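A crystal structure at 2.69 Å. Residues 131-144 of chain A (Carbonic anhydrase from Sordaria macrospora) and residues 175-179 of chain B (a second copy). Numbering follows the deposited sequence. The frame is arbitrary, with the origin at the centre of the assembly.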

# COMPACT_ATOMS: atom_id res chain seq x y z
N LEU A 131 -12.14 1.36 4.20
CA LEU A 131 -12.92 1.28 2.96
C LEU A 131 -13.11 2.60 2.20
O LEU A 131 -13.15 2.59 0.97
CB LEU A 131 -14.28 0.66 3.26
CG LEU A 131 -14.24 -0.86 3.47
CD1 LEU A 131 -15.38 -1.35 4.35
CD2 LEU A 131 -14.26 -1.58 2.14
N ASP A 132 -13.23 3.71 2.90
CA ASP A 132 -13.38 5.00 2.22
C ASP A 132 -12.12 5.34 1.42
O ASP A 132 -12.19 5.90 0.31
CB ASP A 132 -13.70 6.09 3.23
CG ASP A 132 -14.92 5.77 4.06
OD1 ASP A 132 -16.04 6.21 3.69
OD2 ASP A 132 -14.77 5.05 5.07
N THR A 133 -10.97 4.94 1.95
CA THR A 133 -9.70 5.17 1.30
C THR A 133 -9.52 4.24 0.11
O THR A 133 -9.07 4.68 -0.95
CB THR A 133 -8.52 4.99 2.29
OG1 THR A 133 -8.65 5.92 3.37
CG2 THR A 133 -7.19 5.21 1.59
N TRP A 134 -9.88 2.98 0.27
CA TRP A 134 -9.76 2.04 -0.84
C TRP A 134 -10.70 2.43 -1.97
O TRP A 134 -10.31 2.40 -3.14
CB TRP A 134 -10.05 0.60 -0.39
CG TRP A 134 -10.05 -0.36 -1.55
CD1 TRP A 134 -11.14 -0.93 -2.14
CD2 TRP A 134 -8.91 -0.84 -2.28
NE1 TRP A 134 -10.75 -1.74 -3.18
CE2 TRP A 134 -9.38 -1.70 -3.29
CE3 TRP A 134 -7.53 -0.63 -2.17
CZ2 TRP A 134 -8.54 -2.35 -4.18
CZ3 TRP A 134 -6.68 -1.27 -3.06
CH2 TRP A 134 -7.19 -2.12 -4.05
N LEU A 135 -11.91 2.84 -1.61
CA LEU A 135 -12.91 3.23 -2.60
C LEU A 135 -12.73 4.65 -3.10
O LEU A 135 -13.52 5.10 -3.93
CB LEU A 135 -14.31 3.07 -2.01
CG LEU A 135 -14.79 1.63 -1.83
CD1 LEU A 135 -16.15 1.63 -1.17
CD2 LEU A 135 -14.84 0.91 -3.17
N LEU A 136 -11.72 5.35 -2.60
CA LEU A 136 -11.52 6.74 -3.01
C LEU A 136 -11.41 6.95 -4.54
O LEU A 136 -11.99 7.91 -5.05
CB LEU A 136 -10.28 7.33 -2.33
CG LEU A 136 -10.32 8.86 -2.37
CD1 LEU A 136 -11.59 9.36 -1.69
CD2 LEU A 136 -9.09 9.46 -1.73
N PRO A 137 -10.69 6.07 -5.27
CA PRO A 137 -10.66 6.28 -6.72
C PRO A 137 -12.01 6.02 -7.42
O PRO A 137 -12.21 6.49 -8.54
CB PRO A 137 -9.60 5.29 -7.21
CG PRO A 137 -9.48 4.28 -6.13
CD PRO A 137 -9.72 5.03 -4.86
N LEU A 138 -12.90 5.27 -6.77
CA LEU A 138 -14.26 5.07 -7.29
C LEU A 138 -15.12 6.28 -6.94
O LEU A 138 -15.98 6.70 -7.72
CB LEU A 138 -14.88 3.79 -6.72
CG LEU A 138 -15.44 2.77 -7.72
CD1 LEU A 138 -16.21 1.68 -6.99
CD2 LEU A 138 -16.31 3.44 -8.76
N LYS A 139 -14.88 6.84 -5.76
CA LYS A 139 -15.53 8.08 -5.33
C LYS A 139 -15.09 9.22 -6.24
O LYS A 139 -15.86 10.14 -6.52
CB LYS A 139 -15.19 8.38 -3.87
CG LYS A 139 -16.27 9.14 -3.10
CD LYS A 139 -17.24 8.15 -2.43
CE LYS A 139 -18.15 8.81 -1.40
NZ LYS A 139 -18.75 10.09 -1.85
N THR A 140 -13.85 9.14 -6.73
CA THR A 140 -13.35 10.15 -7.66
C THR A 140 -14.06 10.05 -9.00
O THR A 140 -14.39 11.07 -9.61
CB THR A 140 -11.82 10.01 -7.88
OG1 THR A 140 -11.14 10.29 -6.65
CG2 THR A 140 -11.34 10.98 -8.94
N VAL A 141 -14.32 8.83 -9.45
CA VAL A 141 -15.10 8.61 -10.67
C VAL A 141 -16.53 9.12 -10.47
O VAL A 141 -17.16 9.63 -11.40
CB VAL A 141 -15.10 7.13 -11.07
CG1 VAL A 141 -16.05 6.87 -12.22
CG2 VAL A 141 -13.69 6.71 -11.47
N ARG A 142 -17.04 8.99 -9.24
CA ARG A 142 -18.37 9.48 -8.90
C ARG A 142 -18.46 10.97 -9.13
O ARG A 142 -19.40 11.47 -9.76
CB ARG A 142 -18.71 9.16 -7.44
CG ARG A 142 -20.19 9.02 -7.16
CD ARG A 142 -20.60 9.77 -5.91
NE ARG A 142 -20.87 11.17 -6.20
CZ ARG A 142 -22.05 11.63 -6.62
NH1 ARG A 142 -23.07 10.79 -6.78
NH2 ARG A 142 -22.21 12.92 -6.87
N TYR A 143 -17.46 11.69 -8.63
CA TYR A 143 -17.44 13.14 -8.66
C TYR A 143 -17.34 13.69 -10.07
O TYR A 143 -17.92 14.72 -10.39
CB TYR A 143 -16.25 13.66 -7.84
CG TYR A 143 -16.30 13.31 -6.36
CD1 TYR A 143 -17.51 13.01 -5.73
CD2 TYR A 143 -15.14 13.30 -5.60
CE1 TYR A 143 -17.55 12.70 -4.38
CE2 TYR A 143 -15.17 12.99 -4.25
CZ TYR A 143 -16.38 12.69 -3.64
OH TYR A 143 -16.42 12.38 -2.30
N ASN A 144 -16.60 12.98 -10.93
CA ASN A 144 -16.35 13.46 -12.28
C ASN A 144 -17.47 13.13 -13.25
O ASN A 144 -17.52 13.66 -14.36
CB ASN A 144 -15.04 12.87 -12.81
CG ASN A 144 -13.84 13.21 -11.94
OD1 ASN A 144 -13.85 14.19 -11.20
ND2 ASN A 144 -12.80 12.38 -12.02
N MET B 175 -8.30 17.29 -2.06
CA MET B 175 -9.61 17.92 -2.02
C MET B 175 -10.69 16.86 -2.16
O MET B 175 -11.86 17.12 -1.86
CB MET B 175 -9.73 18.97 -3.13
CG MET B 175 -8.75 20.12 -3.01
SD MET B 175 -9.19 21.36 -1.78
CE MET B 175 -10.46 22.24 -2.67
N ASN B 176 -10.31 15.66 -2.60
CA ASN B 176 -11.29 14.57 -2.60
C ASN B 176 -11.21 13.61 -1.41
O ASN B 176 -12.06 12.74 -1.25
CB ASN B 176 -11.19 13.76 -3.89
CG ASN B 176 -11.69 14.52 -5.09
OD1 ASN B 176 -12.54 15.41 -4.96
ND2 ASN B 176 -11.18 14.18 -6.26
N ASN B 177 -10.18 13.78 -0.57
CA ASN B 177 -10.09 13.06 0.69
C ASN B 177 -11.25 13.45 1.61
O ASN B 177 -11.47 14.64 1.85
CB ASN B 177 -8.75 13.35 1.37
CG ASN B 177 -8.56 12.60 2.69
OD1 ASN B 177 -9.19 12.92 3.69
ND2 ASN B 177 -7.63 11.64 2.70
N PRO B 178 -11.98 12.45 2.14
CA PRO B 178 -13.16 12.67 2.99
C PRO B 178 -12.83 13.34 4.33
O PRO B 178 -13.58 14.21 4.79
CB PRO B 178 -13.70 11.25 3.21
CG PRO B 178 -12.53 10.36 2.99
CD PRO B 178 -11.70 11.02 1.93
N THR B 179 -11.71 12.95 4.95
CA THR B 179 -11.28 13.51 6.23
C THR B 179 -10.96 14.99 6.06
O THR B 179 -11.22 15.81 6.94
CB THR B 179 -10.03 12.80 6.80
OG1 THR B 179 -10.26 11.38 6.83
CG2 THR B 179 -9.72 13.29 8.20
O HOH W 1 -14.29 11.51 -0.64

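This contact is small, burying 274 Å² over both sides, and no direct hydrogen bond crosses it. Packing and one bridging water do the work. The helical residues of chain A that reach across, A:Asp132, A:Leu136, A:Thr140 and A:Tyr143, are spaced three or four apart, so they come to the same side across a break at A:Leu135 and meet B:Asn176 to B:Pro178, where the chain enters a helix.

The apolar centre is A:Leu136. Its CA-to-CB bond points toward chain B, and with chi1 t and chi2 p A:Leu136 CD1 lies 4.0 Å from B:Pro178 CD, part of a compact, rigid apolar ring. A:Leu136 CD1 also sits 3.4 Å from B:Asn176 O, so the leucine packs against backbone as well as ring. Four residues earlier, in the preceding helical segment, the methylene of A:Asp132 extends this packing, A:Asp132 CB lying 4.4 Å from B:Pro178 CG, while both carboxylate oxygens are hydrogen-bonded elsewhere in the structure.

B:Asn176 gives up the most surface, 84 Å², and its neighbours are mixed. B:Asn176 OD1 approaches A:Tyr143 CD2 at 3.4 Å, oblique to the ring, and B:Asn176 ND2 stands 3.9 Å from A:Thr140 OG1, a contact only. A:Thr140 OG1 donates instead to A:Leu136 O at 3.0 Å, which satisfies a polar group inside its own helix.

The polar link runs through water 1, whose oxygen lies 2.8 Å from A:Tyr143 OH and donates to B:Asn176 O at 2.6 Å. Tyrosine suits this place because its ring packs while its hydroxyl reaches the water; A:Lys139 NZ also donates to A:Tyr143 OH, at 3.3 Å.

The side chain of B:Asn177 serves its own chain, though its backbone lies against A:Leu136. Its CA-to-CB bond points away from chain A, and B:Asn177 OD1 accepts a weak capping bond from B:Thr179 N at 2.8 Å, at the start of the helix that carries B:Pro178.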